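Local coordinates for Mec-8 protein (Caenorhabditis elegans, PDB 6DG0) that probably binds RNA in the nucleus through RNA recognition motifs, its C-terminal one being the domain present here with a short single-stranded DNA, at residues S4-A9 with Q52-A57; G22-F27 with A44-S49; D18-V23 with T31-H36. The protein carries 2 engineered substitutions. All coordinates share one frame; numbering follows the deposited sequence.

Contact 1: residues S4-A9 with Q52-A57; sequences STLFVA and QKATQA. With nucleotides of chain D.
In the beta-alpha-beta-beta-alpha-beta fold of the RNA recognition motif, Ser4 and Leu6 of strand 4-11 face Ala54 of helix 51-61, so that a small methyl lets the helix lie close on the back of the sheet. The strand carries the motif's RNP2 sequence, and its inner and outer residues do different work. On the inner side Ser4 turns OG anti to its backbone nitrogen (chi1 -178°), which brings OG to 3.8 Å from Ala54 CB; this is a van der Waals touch, as CB offers nothing to bond to. Leu6 sets both ends of its fork against Ala54. Its CD1 branch meets the main chain, with Leu6 CD1 3.4 Å from Ala54 O, while Leu6 CD2 lies 4.1 Å from Ala54 CB. Met58 of the same helix and Ile76 of strand 75-78 also touch Leu6 and extend this buried apolar layer.

On the outer side the strand meets the DNA. Phe7, at the RNP2 position that commonly stacks on a base in this family, lays one ring face on the cytosine of DC3 of chain D, whose C6 stands 3.3 Å above the ring plane and over its centre. The sugar lies closer still at one ring corner, with Phe7 CE1 3.1 Å from O4' of DC3 of chain D. At another corner Phe7 CE2 comes within 3.8 Å of C2 of DG2 of chain D, in an oblique approach. Thr5, whose OG1 is hydrogen-bonded to Met83 N, packs on an adenine base of the same DNA. Farther along, the methyl of Ala9 meets the guanine, Ala9 CB being 3.5 Å from N7 of DG2 of chain D.

Contact 2: residues G22-F27 with A44-S49; sequences GVFKAF and AFVEYS. With nucleotides of chain D.
Val46 presses a methyl onto the face of the Phe24 ring, while Tyr48 comes to the edge of that ring with its hydroxyl. The CH-pi contact is nearly head-on: Val46 CG2 lies 3.9 Å from the Phe24 ring centroid and 5° off the ring normal. Val46 CG1 goes instead to the root of the ring, 3.9 Å from Phe24 CB. Tyr48 runs at about a right angle to Phe24, and its OH sits 3.4 Å from Phe24 CB, close to the ring plane. Val46 and Tyr48 belong to strand 42-48, which holds the RNP1 sequence of the RNA recognition motif; on its other side Phe45 stacks one ring face on the adenine of DA4 of chain D, whose C5 stands 3.4 Å above the ring centre.

The Tyr48 hydroxyl donates to the Phe24 carbonyl, with Tyr48 OH 2.8 Å from Phe24 O. The C=O...donor angle is 117° and the donor is tilted 24° from the carbonyl plane. From the opposite face of that plane Phe27 N binds the same oxygen, closing a type I turn, so two donors grip Phe24 O. Phe27 CB then packs 4.2 Å from Tyr48 CE2.

Contact 3: residues D18-V23 with T31-H36; sequences DTLRGV and TRLRLH. With nucleotides of chain D.
Apolar packing is carried by Leu20 of helix 17-24, which meets Leu33 and Leu35 of strand 30-37. Leu20 and Leu33 cross at about a right angle, and the Leu33 CD1 methyl fits against the branch point of its partner, 3.6 Å from Leu20 CG. Leu33 keeps CG anti to its own backbone nitrogen (chi1 170°), extending the chain toward the helix, where the same methyl also reaches the backbone, 4.1 Å from Arg21 N. Farther along the strand Leu20 CD2 touches Leu35 CD1 at 4.2 Å.

Charge pairs lie apart from the leucines. Within the helix Arg21 forms a salt bridge to Asp18, one turn earlier, the carboxylate lying at the guanidinium edge. On the strand's other side Arg32 forms a salt bridge to Glu47.

The third kind of contact is with DNA. DC5 of chain D puts its O2 over one face of the Arg34 guanidinium, 3.3 Å from Arg34 NE, while Arg34 NH2 lies 3.3 Å from C1' of DC5 of chain D. His36 lays its ring flat against a sugar, with C4' of DA4 of chain D 3.7 Å above the imidazole plane and over its centre. With an alanine here, the DA4 sugar would probably lose its flat support and a gap would open beneath it.

Strand 30-37 is an outermost strand of the sheet, with a classic beta bulge where Thr31 and Arg32 both face Glu47. Helix 17-24 packs across the back of it, the short segments' axes 9.4 Å apart at closest approach with 138° between their directions. Leu20 of the helix also touches Ala44, and Leu33 of the edge strand touches Val46, both on strand 42-48.

Contacts 1 and 2, with centres about 8 Å apart, are joined through neighbouring strands by two probable hydrogen bonds, Leu6 N to Val46 O and Val8 N to Ala44 O, each 2.8 Å long. Behind the sheet Ala57 CB lies 3.5 Å from Tyr48 OH, bringing helix 51-61 onto contact 2. Contacts 2 and 3, centres about 6 Å apart, share helix 17-24, and Ala44 CB meets Leu20 CD2 at 3.6 Å. Contacts 1 and 3 do not touch; their nearest atoms are about 6 Å apart. On the nucleic-acid side Phe7 CD1 is 3.7 Å from Phe45 CE1, and Phe7, Phe45, Arg34 and His36 together meet successive nucleotides of chain D.

Contact 1: residues S4-A9 with Q52-A57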
loop_
_atom_site.group_PDB
_atom_site.type_symbol
_atom_site.label_atom_id
_atom_site.label_comp_id
_atom_site.label_asym_id
_atom_site.label_seq_id
_atom_site.Cartn_x
_atom_site.Cartn_y
_atom_site.Cartn_z
ATOM N N SER A 4 6.078 5.406 8.752
ATOM C CA SER A 4 6.603 5.350 7.391
ATOM C C SER A 4 5.541 4.908 6.389
ATOM O O SER A 4 4.872 3.893 6.583
ATOM C CB SER A 4 7.810 4.413 7.326
ATOM O OG SER A 4 8.363 4.384 6.021
ATOM N N THR A 5 5.401 5.677 5.314
ATOM C CA THR A 5 4.370 5.430 4.312
ATOM C C THR A 5 4.918 4.720 3.073
ATOM O O THR A 5 6.002 5.048 2.589
ATOM C CB THR A 5 3.708 6.757 3.876
ATOM O OG1 THR A 5 3.118 7.399 5.012
ATOM C CG2 THR A 5 2.632 6.513 2.827
ATOM N N LEU A 6 4.157 3.758 2.559
ATOM C CA LEU A 6 4.518 3.054 1.332
ATOM C C LEU A 6 3.652 3.506 0.157
ATOM O O LEU A 6 2.514 3.936 0.344
ATOM C CB LEU A 6 4.385 1.540 1.518
ATOM C CG LEU A 6 5.286 0.861 2.553
ATOM C CD1 LEU A 6 4.924 -0.611 2.691
ATOM C CD2 LEU A 6 6.751 1.024 2.173
ATOM N N PHE A 7 4.204 3.418 -1.050
ATOM C CA PHE A 7 3.451 3.686 -2.273
ATOM C C PHE A 7 3.144 2.382 -3.009
ATOM O O PHE A 7 4.042 1.582 -3.261
ATOM C CB PHE A 7 4.223 4.648 -3.182
ATOM C CG PHE A 7 3.664 4.752 -4.575
ATOM C CD1 PHE A 7 2.560 5.548 -4.836
ATOM C CD2 PHE A 7 4.251 4.066 -5.628
ATOM C CE1 PHE A 7 2.041 5.644 -6.116
ATOM C CE2 PHE A 7 3.739 4.162 -6.908
ATOM C CZ PHE A 7 2.633 4.952 -7.152
ATOM N N VAL A 8 1.879 2.176 -3.364
ATOM C CA VAL A 8 1.463 0.946 -4.038
ATOM C C VAL A 8 0.826 1.208 -5.403
ATOM O O VAL A 8 -0.150 1.944 -5.515
ATOM C CB VAL A 8 0.471 0.147 -3.170
ATOM C CG1 VAL A 8 0.110 -1.168 -3.847
ATOM C CG2 VAL A 8 1.058 -0.104 -1.787
ATOM N N ALA A 9 1.391 0.584 -6.432
ATOM C CA ALA A 9 0.917 0.716 -7.810
ATOM C C ALA A 9 0.422 -0.631 -8.331
ATOM O O ALA A 9 0.423 -1.617 -7.593
ATOM C CB ALA A 9 2.019 1.264 -8.704
ATOM N N GLN A 52 10.934 0.102 9.925
ATOM C CA GLN A 52 11.272 -1.321 9.898
ATOM C C GLN A 52 10.070 -2.202 9.564
ATOM O O GLN A 52 10.206 -3.226 8.897
ATOM C CB GLN A 52 11.876 -1.767 11.237
ATOM C CG GLN A 52 13.214 -1.128 11.605
ATOM C CD GLN A 52 13.116 0.358 11.892
ATOM O OE1 GLN A 52 12.067 0.858 12.301
ATOM N NE2 GLN A 52 14.213 1.073 11.677
ATOM N N LYS A 53 8.892 -1.799 10.024
ATOM C CA LYS A 53 7.683 -2.563 9.755
ATOM C C LYS A 53 7.190 -2.298 8.338
ATOM O O LYS A 53 6.603 -3.174 7.705
ATOM C CB LYS A 53 6.589 -2.217 10.769
ATOM C CG LYS A 53 6.951 -2.515 12.219
ATOM C CD LYS A 53 7.122 -4.007 12.459
ATOM C CE LYS A 53 7.437 -4.288 13.919
ATOM N NZ LYS A 53 6.347 -3.819 14.819
ATOM N N ALA A 54 7.431 -1.086 7.848
ATOM C CA ALA A 54 7.084 -0.725 6.478
ATOM C C ALA A 54 7.953 -1.482 5.479
ATOM O O ALA A 54 7.457 -2.011 4.484
ATOM C CB ALA A 54 7.219 0.775 6.272
ATOM N N THR A 55 9.254 -1.518 5.750
ATOM C CA THR A 55 10.205 -2.245 4.916
ATOM C C THR A 55 9.861 -3.729 4.900
ATOM O O THR A 55 9.844 -4.367 3.849
ATOM C CB THR A 55 11.650 -2.058 5.413
ATOM O OG1 THR A 55 11.995 -0.668 5.366
ATOM C CG2 THR A 55 12.622 -2.833 4.539
ATOM N N GLN A 56 9.573 -4.260 6.085
ATOM C CA GLN A 56 9.232 -5.668 6.261
ATOM C C GLN A 56 8.010 -6.049 5.433
ATOM O O GLN A 56 7.979 -7.103 4.797
ATOM C CB GLN A 56 8.984 -5.953 7.742
ATOM C CG GLN A 56 8.525 -7.356 8.079
ATOM C CD GLN A 56 8.285 -7.519 9.568
ATOM O OE1 GLN A 56 9.004 -6.946 10.386
ATOM N NE2 GLN A 56 7.275 -8.305 9.928
ATOM N N ALA A 57 7.007 -5.177 5.445
ATOM C CA ALA A 57 5.780 -5.391 4.687
ATOM C C ALA A 57 5.968 -5.193 3.183
ATOM O O ALA A 57 5.364 -5.909 2.384
ATOM C CB ALA A 57 4.681 -4.470 5.200
ATOM P P DC D 3 3.693 10.006 -10.113
ATOM O OP1 DC D 3 3.038 11.332 -10.147
ATOM O OP2 DC D 3 5.169 9.915 -10.062
ATOM O "O5'" DC D 3 3.113 9.170 -8.878
ATOM C "C5'" DC D 3 1.709 9.156 -8.617
ATOM C "C4'" DC D 3 1.406 9.639 -7.206
ATOM O "O4'" DC D 3 2.053 8.763 -6.247
ATOM C "C3'" DC D 3 1.891 11.046 -6.872
ATOM O "O3'" DC D 3 0.998 11.653 -5.948
ATOM C "C2'" DC D 3 3.253 10.788 -6.238
ATOM C "C1'" DC D 3 3.000 9.488 -5.487
ATOM N N1 DC D 3 4.218 8.649 -5.334
ATOM C C2 DC D 3 4.918 8.662 -4.124
ATOM O O2 DC D 3 4.508 9.375 -3.200
ATOM N N3 DC D 3 6.027 7.893 -3.998
ATOM C C4 DC D 3 6.437 7.139 -5.020
ATOM N N4 DC D 3 7.535 6.397 -4.847
ATOM C C5 DC D 3 5.739 7.114 -6.263
ATOM C C6 DC D 3 4.646 7.877 -6.375
ATOM P P DG D 2 7.876 7.820 -13.042
ATOM O OP1 DG D 2 8.020 9.107 -13.756
ATOM O OP2 DG D 2 8.702 7.540 -11.846
ATOM O "O5'" DG D 2 6.333 7.672 -12.659
ATOM C "C5'" DG D 2 5.343 8.114 -13.579
ATOM C "C4'" DG D 2 3.967 7.679 -13.128
ATOM O "O4'" DG D 2 3.833 6.269 -13.341
ATOM C "C3'" DG D 2 3.696 7.868 -11.649
ATOM O "O3'" DG D 2 3.204 9.187 -11.408
ATOM C "C2'" DG D 2 2.632 6.799 -11.355
ATOM C "C1'" DG D 2 2.838 5.767 -12.479
ATOM N N9 DG D 2 3.261 4.445 -12.016
ATOM C C8 DG D 2 2.694 3.239 -12.348
ATOM N N7 DG D 2 3.284 2.215 -11.798
ATOM C C5 DG D 2 4.317 2.773 -11.059
ATOM C C6 DG D 2 5.296 2.149 -10.248
ATOM O O6 DG D 2 5.446 0.941 -10.019
ATOM N N1 DG D 2 6.157 3.080 -9.673
ATOM C C2 DG D 2 6.082 4.440 -9.857
ATOM N N2 DG D 2 7.002 5.177 -9.219
ATOM N N3 DG D 2 5.170 5.038 -10.615
ATOM C C4 DG D 2 4.322 4.146 -11.182
#

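Contact 2: residues G22-F27 with A44-S49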
loop_
_atom_site.group_PDB
_atom_site.type_symbol
_atom_site.label_atom_id
_atom_site.label_comp_id
_atom_site.label_asym_id
_atom_site.label_seq_id
_atom_site.Cartn_x
_atom_site.Cartn_y
_atom_site.Cartn_z
ATOM N N GLY A 22 -7.266 -5.656 4.221
ATOM C CA GLY A 22 -7.033 -7.044 4.584
ATOM C C GLY A 22 -5.660 -7.551 4.178
ATOM O O GLY A 22 -5.081 -8.403 4.851
ATOM N N VAL A 23 -5.139 -7.032 3.070
ATOM C CA VAL A 23 -3.812 -7.412 2.596
ATOM C C VAL A 23 -2.689 -6.894 3.493
ATOM O O VAL A 23 -1.805 -7.649 3.899
ATOM C CB VAL A 23 -3.564 -6.888 1.162
ATOM C CG1 VAL A 23 -2.124 -7.140 0.733
ATOM C CG2 VAL A 23 -4.538 -7.519 0.184
ATOM N N PHE A 24 -2.734 -5.600 3.793
ATOM C CA PHE A 24 -1.672 -4.932 4.543
ATOM C C PHE A 24 -1.820 -5.001 6.066
ATOM O O PHE A 24 -0.825 -4.922 6.789
ATOM C CB PHE A 24 -1.569 -3.475 4.083
ATOM C CG PHE A 24 -1.090 -3.328 2.664
ATOM C CD1 PHE A 24 -1.979 -3.414 1.606
ATOM C CD2 PHE A 24 0.251 -3.112 2.387
ATOM C CE1 PHE A 24 -1.543 -3.291 0.300
ATOM C CE2 PHE A 24 0.693 -2.986 1.082
ATOM C CZ PHE A 24 -0.205 -3.073 0.038
ATOM N N LYS A 25 -3.050 -5.145 6.555
ATOM C CA LYS A 25 -3.293 -5.242 7.996
ATOM C C LYS A 25 -2.739 -6.546 8.570
ATOM O O LYS A 25 -2.544 -6.668 9.778
ATOM C CB LYS A 25 -4.791 -5.139 8.294
ATOM C CG LYS A 25 -5.147 -4.777 9.723
ATOM C CD LYS A 25 -6.659 -4.690 9.875
ATOM C CE LYS A 25 -7.064 -4.266 11.277
ATOM N NZ LYS A 25 -6.532 -2.921 11.625
ATOM N N ALA A 26 -2.475 -7.512 7.696
ATOM C CA ALA A 26 -1.938 -8.803 8.112
ATOM C C ALA A 26 -0.495 -8.697 8.594
ATOM O O ALA A 26 0.045 -9.644 9.167
ATOM C CB ALA A 26 -2.035 -9.803 6.968
ATOM N N PHE A 27 0.130 -7.548 8.353
ATOM C CA PHE A 27 1.513 -7.333 8.756
ATOM C C PHE A 27 1.633 -6.357 9.921
ATOM O O PHE A 27 0.878 -5.391 10.021
ATOM C CB PHE A 27 2.334 -6.849 7.561
ATOM C CG PHE A 27 2.492 -7.887 6.495
ATOM C CD1 PHE A 27 1.515 -8.056 5.529
ATOM C CD2 PHE A 27 3.600 -8.714 6.473
ATOM C CE1 PHE A 27 1.646 -9.023 4.556
ATOM C CE2 PHE A 27 3.736 -9.684 5.501
ATOM C CZ PHE A 27 2.760 -9.836 4.538
ATOM N N ALA A 44 -2.294 3.407 -4.060
ATOM C CA ALA A 44 -2.592 3.433 -2.629
ATOM C C ALA A 44 -1.402 3.871 -1.787
ATOM O O ALA A 44 -0.253 3.598 -2.129
ATOM C CB ALA A 44 -3.072 2.070 -2.174
ATOM N N PHE A 45 -1.689 4.552 -0.682
ATOM C CA PHE A 45 -0.667 4.896 0.296
ATOM C C PHE A 45 -0.951 4.192 1.620
ATOM O O PHE A 45 -1.999 4.399 2.234
ATOM C CB PHE A 45 -0.599 6.414 0.482
ATOM C CG PHE A 45 -0.254 7.158 -0.777
ATOM C CD1 PHE A 45 1.064 7.311 -1.171
ATOM C CD2 PHE A 45 -1.251 7.692 -1.575
ATOM C CE1 PHE A 45 1.381 7.992 -2.330
ATOM C CE2 PHE A 45 -0.942 8.374 -2.736
ATOM C CZ PHE A 45 0.376 8.524 -3.115
ATOM N N VAL A 46 -0.013 3.356 2.055
ATOM C CA VAL A 46 -0.196 2.556 3.262
ATOM C C VAL A 46 0.837 2.911 4.327
ATOM O O VAL A 46 2.042 2.833 4.087
ATOM C CB VAL A 46 -0.106 1.050 2.956
ATOM C CG1 VAL A 46 -0.509 0.239 4.177
ATOM C CG2 VAL A 46 -0.991 0.703 1.773
ATOM N N GLU A 47 0.356 3.295 5.505
ATOM C CA GLU A 47 1.233 3.737 6.583
ATOM C C GLU A 47 1.485 2.660 7.637
ATOM O O GLU A 47 0.568 1.950 8.046
ATOM C CB GLU A 47 0.652 4.978 7.257
ATOM C CG GLU A 47 1.598 5.624 8.245
ATOM C CD GLU A 47 0.968 6.788 8.979
ATOM O OE1 GLU A 47 -0.060 6.576 9.654
ATOM O OE2 GLU A 47 1.500 7.914 8.879
ATOM N N TYR A 48 2.738 2.546 8.067
ATOM C CA TYR A 48 3.101 1.659 9.170
ATOM C C TYR A 48 3.719 2.432 10.338
ATOM O O TYR A 48 4.176 3.562 10.168
ATOM C CB TYR A 48 4.048 0.567 8.678
ATOM C CG TYR A 48 3.340 -0.519 7.901
ATOM C CD1 TYR A 48 3.113 -0.390 6.534
ATOM C CD2 TYR A 48 2.893 -1.671 8.534
ATOM C CE1 TYR A 48 2.458 -1.383 5.824
ATOM C CE2 TYR A 48 2.240 -2.666 7.835
ATOM C CZ TYR A 48 2.026 -2.517 6.480
ATOM O OH TYR A 48 1.376 -3.509 5.783
ATOM N N SER A 49 3.741 1.814 11.517
ATOM C CA SER A 49 4.135 2.504 12.747
ATOM C C SER A 49 5.583 2.995 12.735
ATOM O O SER A 49 5.905 4.001 13.365
ATOM C CB SER A 49 3.913 1.588 13.954
ATOM O OG SER A 49 4.705 0.417 13.863
ATOM P P DA D 4 0.472 13.151 -6.193
ATOM O OP1 DA D 4 0.220 13.321 -7.641
ATOM O OP2 DA D 4 1.410 14.059 -5.497
ATOM O "O5'" DA D 4 -0.919 13.207 -5.405
ATOM C "C5'" DA D 4 -1.972 12.304 -5.729
ATOM C "C4'" DA D 4 -2.950 12.184 -4.570
ATOM O "O4'" DA D 4 -2.385 11.316 -3.552
ATOM C "C3'" DA D 4 -3.280 13.502 -3.871
ATOM O "O3'" DA D 4 -4.657 13.550 -3.512
ATOM C "C2'" DA D 4 -2.377 13.484 -2.640
ATOM C "C1'" DA D 4 -2.304 11.997 -2.318
ATOM N N9 DA D 4 -1.051 11.615 -1.672
ATOM C C8 DA D 4 0.214 11.864 -2.128
ATOM N N7 DA D 4 1.160 11.410 -1.342
ATOM C C5 DA D 4 0.469 10.823 -0.294
ATOM C C6 DA D 4 0.900 10.160 0.873
ATOM N N6 DA D 4 2.188 9.973 1.181
ATOM N N1 DA D 4 -0.047 9.694 1.713
ATOM C C2 DA D 4 -1.336 9.882 1.401
ATOM N N3 DA D 4 -1.861 10.489 0.337
ATOM C C4 DA D 4 -0.896 10.942 -0.479
ATOM P P DC D 3 3.693 10.006 -10.113
ATOM O OP1 DC D 3 3.038 11.332 -10.147
ATOM O OP2 DC D 3 5.169 9.915 -10.062
ATOM O "O5'" DC D 3 3.113 9.170 -8.878
ATOM C "C5'" DC D 3 1.709 9.156 -8.617
ATOM C "C4'" DC D 3 1.406 9.639 -7.206
ATOM O "O4'" DC D 3 2.053 8.763 -6.247
ATOM C "C3'" DC D 3 1.891 11.046 -6.872
ATOM O "O3'" DC D 3 0.998 11.653 -5.948
ATOM C "C2'" DC D 3 3.253 10.788 -6.238
ATOM C "C1'" DC D 3 3.000 9.488 -5.487
ATOM N N1 DC D 3 4.218 8.649 -5.334
ATOM C C2 DC D 3 4.918 8.662 -4.124
ATOM O O2 DC D 3 4.508 9.375 -3.200
ATOM N N3 DC D 3 6.027 7.893 -3.998
ATOM C C4 DC D 3 6.437 7.139 -5.020
ATOM N N4 DC D 3 7.535 6.397 -4.847
ATOM C C5 DC D 3 5.739 7.114 -6.263
ATOM C C6 DC D 3 4.646 7.877 -6.375
#

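Contact 3: residues D18-V23 with T31-H36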
loop_
_atom_site.group_PDB
_atom_site.type_symbol
_atom_site.label_atom_id
_atom_site.label_comp_id
_atom_site.label_asym_id
_atom_site.label_seq_id
_atom_site.Cartn_x
_atom_site.Cartn_y
_atom_site.Cartn_z
ATOM N N ASP A 18 -11.530 -2.047 1.958
ATOM C CA ASP A 18 -11.519 -3.135 2.931
ATOM C C ASP A 18 -10.684 -4.316 2.450
ATOM O O ASP A 18 -9.957 -4.929 3.232
ATOM C CB ASP A 18 -12.943 -3.608 3.231
ATOM C CG ASP A 18 -13.669 -2.701 4.204
ATOM O OD1 ASP A 18 -12.993 -1.986 4.975
ATOM O OD2 ASP A 18 -14.918 -2.709 4.202
ATOM N N THR A 19 -10.795 -4.628 1.162
ATOM C CA THR A 19 -10.020 -5.710 0.564
ATOM C C THR A 19 -8.532 -5.434 0.687
ATOM O O THR A 19 -7.759 -6.299 1.099
ATOM C CB THR A 19 -10.365 -5.899 -0.925
ATOM O OG1 THR A 19 -11.759 -6.197 -1.063
ATOM C CG2 THR A 19 -9.538 -7.022 -1.533
ATOM N N LEU A 20 -8.144 -4.218 0.327
ATOM C CA LEU A 20 -6.749 -3.813 0.359
ATOM C C LEU A 20 -6.234 -3.755 1.792
ATOM O O LEU A 20 -5.078 -4.083 2.060
ATOM C CB LEU A 20 -6.572 -2.459 -0.322
ATOM C CG LEU A 20 -5.136 -2.114 -0.708
ATOM C CD1 LEU A 20 -4.563 -3.189 -1.619
ATOM C CD2 LEU A 20 -5.095 -0.758 -1.379
ATOM N N ARG A 21 -7.098 -3.314 2.701
ATOM C CA ARG A 21 -6.771 -3.279 4.120
ATOM C C ARG A 21 -6.465 -4.680 4.636
ATOM O O ARG A 21 -5.514 -4.872 5.388
ATOM C CB ARG A 21 -7.910 -2.642 4.920
ATOM C CG ARG A 21 -7.644 -2.535 6.415
ATOM C CD ARG A 21 -8.746 -1.761 7.123
ATOM N NE ARG A 21 -8.867 -0.401 6.603
ATOM C CZ ARG A 21 -9.840 0.020 5.801
ATOM N NH1 ARG A 21 -10.799 -0.811 5.415
ATOM N NH2 ARG A 21 -9.851 1.279 5.384
ATOM N N GLY A 22 -7.266 -5.656 4.221
ATOM C CA GLY A 22 -7.033 -7.044 4.584
ATOM C C GLY A 22 -5.660 -7.551 4.178
ATOM O O GLY A 22 -5.081 -8.403 4.851
ATOM N N VAL A 23 -5.139 -7.032 3.070
ATOM C CA VAL A 23 -3.812 -7.412 2.596
ATOM C C VAL A 23 -2.689 -6.894 3.493
ATOM O O VAL A 23 -1.805 -7.649 3.899
ATOM C CB VAL A 23 -3.564 -6.888 1.162
ATOM C CG1 VAL A 23 -2.124 -7.140 0.733
ATOM C CG2 VAL A 23 -4.538 -7.519 0.184
ATOM N N THR A 31 -0.937 1.027 10.385
ATOM C CA THR A 31 -1.708 2.105 10.991
ATOM C C THR A 31 -2.927 2.511 10.167
ATOM O O THR A 31 -4.053 2.461 10.658
ATOM C CB THR A 31 -0.832 3.351 11.216
ATOM O OG1 THR A 31 0.392 2.970 11.858
ATOM C CG2 THR A 31 -1.565 4.364 12.080
ATOM N N ARG A 32 -2.706 2.899 8.914
ATOM C CA ARG A 32 -3.790 3.415 8.080
ATOM C C ARG A 32 -3.488 3.353 6.582
ATOM O O ARG A 32 -2.330 3.322 6.165
ATOM C CB ARG A 32 -4.132 4.851 8.481
ATOM C CG ARG A 32 -2.948 5.784 8.543
ATOM C CD ARG A 32 -3.233 6.933 9.492
ATOM N NE ARG A 32 -2.108 7.853 9.605
ATOM C CZ ARG A 32 -2.078 9.062 9.055
ATOM N NH1 ARG A 32 -1.012 9.835 9.209
ATOM N NH2 ARG A 32 -3.116 9.496 8.353
ATOM N N LEU A 33 -4.552 3.337 5.784
ATOM C CA LEU A 33 -4.456 3.222 4.332
ATOM C C LEU A 33 -5.318 4.270 3.619
ATOM O O LEU A 33 -6.405 4.608 4.081
ATOM C CB LEU A 33 -4.863 1.805 3.901
ATOM C CG LEU A 33 -5.077 1.451 2.427
ATOM C CD1 LEU A 33 -4.696 0.001 2.203
ATOM C CD2 LEU A 33 -6.519 1.684 1.992
ATOM N N ARG A 34 -4.823 4.782 2.495
ATOM C CA ARG A 34 -5.614 5.672 1.650
ATOM C C ARG A 34 -5.592 5.225 0.197
ATOM O O ARG A 34 -4.525 5.002 -0.383
ATOM C CB ARG A 34 -5.131 7.124 1.747
ATOM C CG ARG A 34 -5.541 7.816 3.035
ATOM C CD ARG A 34 -4.467 8.738 3.586
ATOM N NE ARG A 34 -4.783 10.144 3.333
ATOM C CZ ARG A 34 -5.447 10.924 4.184
ATOM N NH1 ARG A 34 -5.879 10.429 5.336
ATOM N NH2 ARG A 34 -5.694 12.194 3.881
ATOM N N LEU A 35 -6.785 5.112 -0.377
ATOM C CA LEU A 35 -6.967 4.615 -1.731
ATOM C C LEU A 35 -7.392 5.765 -2.642
ATOM O O LEU A 35 -8.447 6.378 -2.452
ATOM C CB LEU A 35 -8.002 3.492 -1.762
ATOM C CG LEU A 35 -8.270 2.803 -3.101
ATOM C CD1 LEU A 35 -6.989 2.226 -3.669
ATOM C CD2 LEU A 35 -9.325 1.724 -2.935
ATOM N N HIS A 36 -6.568 6.050 -3.642
ATOM C CA HIS A 36 -6.764 7.214 -4.488
ATOM C C HIS A 36 -6.880 6.833 -5.949
ATOM O O HIS A 36 -6.128 5.995 -6.453
ATOM C CB HIS A 36 -5.616 8.200 -4.309
ATOM C CG HIS A 36 -5.535 9.230 -5.393
ATOM N ND1 HIS A 36 -4.614 9.151 -6.420
ATOM C CD2 HIS A 36 -6.258 10.346 -5.622
ATOM C CE1 HIS A 36 -4.771 10.188 -7.225
ATOM N NE2 HIS A 36 -5.764 10.928 -6.765
ATOM P P DC D 5 -5.351 14.964 -3.180
ATOM O OP1 DC D 5 -6.740 14.937 -3.689
ATOM O OP2 DC D 5 -4.424 16.025 -3.632
ATOM O "O5'" DC D 5 -5.386 14.997 -1.580
ATOM C "C5'" DC D 5 -6.171 14.046 -0.876
ATOM C "C4'" DC D 5 -5.756 13.966 0.585
ATOM O "O4'" DC D 5 -4.418 13.432 0.680
ATOM C "C3'" DC D 5 -5.728 15.297 1.347
ATOM O "O3'" DC D 5 -6.751 15.294 2.341
ATOM C "C2'" DC D 5 -4.325 15.362 1.976
ATOM C "C1'" DC D 5 -3.835 13.928 1.852
ATOM N N1 DC D 5 -2.354 13.800 1.752
ATOM C C2 DC D 5 -1.677 12.995 2.672
ATOM O O2 DC D 5 -2.325 12.401 3.540
ATOM N N3 DC D 5 -0.329 12.882 2.580
ATOM C C4 DC D 5 0.331 13.540 1.628
ATOM N N4 DC D 5 1.660 13.398 1.579
ATOM C C5 DC D 5 -0.341 14.370 0.682
ATOM C C6 DC D 5 -1.672 14.473 0.781
ATOM P P DA D 4 0.472 13.151 -6.193
ATOM O OP1 DA D 4 0.220 13.321 -7.641
ATOM O OP2 DA D 4 1.410 14.059 -5.497
ATOM O "O5'" DA D 4 -0.919 13.207 -5.405
ATOM C "C5'" DA D 4 -1.972 12.304 -5.729
ATOM C "C4'" DA D 4 -2.950 12.184 -4.570
ATOM O "O4'" DA D 4 -2.385 11.316 -3.552
ATOM C "C3'" DA D 4 -3.280 13.502 -3.871
ATOM O "O3'" DA D 4 -4.657 13.550 -3.512
ATOM C "C2'" DA D 4 -2.377 13.484 -2.640
ATOM C "C1'" DA D 4 -2.304 11.997 -2.318
ATOM N N9 DA D 4 -1.051 11.615 -1.672
ATOM C C8 DA D 4 0.214 11.864 -2.128
ATOM N N7 DA D 4 1.160 11.410 -1.342
ATOM C C5 DA D 4 0.469 10.823 -0.294
ATOM C C6 DA D 4 0.900 10.160 0.873
ATOM N N6 DA D 4 2.188 9.973 1.181
ATOM N N1 DA D 4 -0.047 9.694 1.713
ATOM C C2 DA D 4 -1.336 9.882 1.401
ATOM N N3 DA D 4 -1.861 10.489 0.337
ATOM C C4 DA D 4 -0.896 10.942 -0.479
#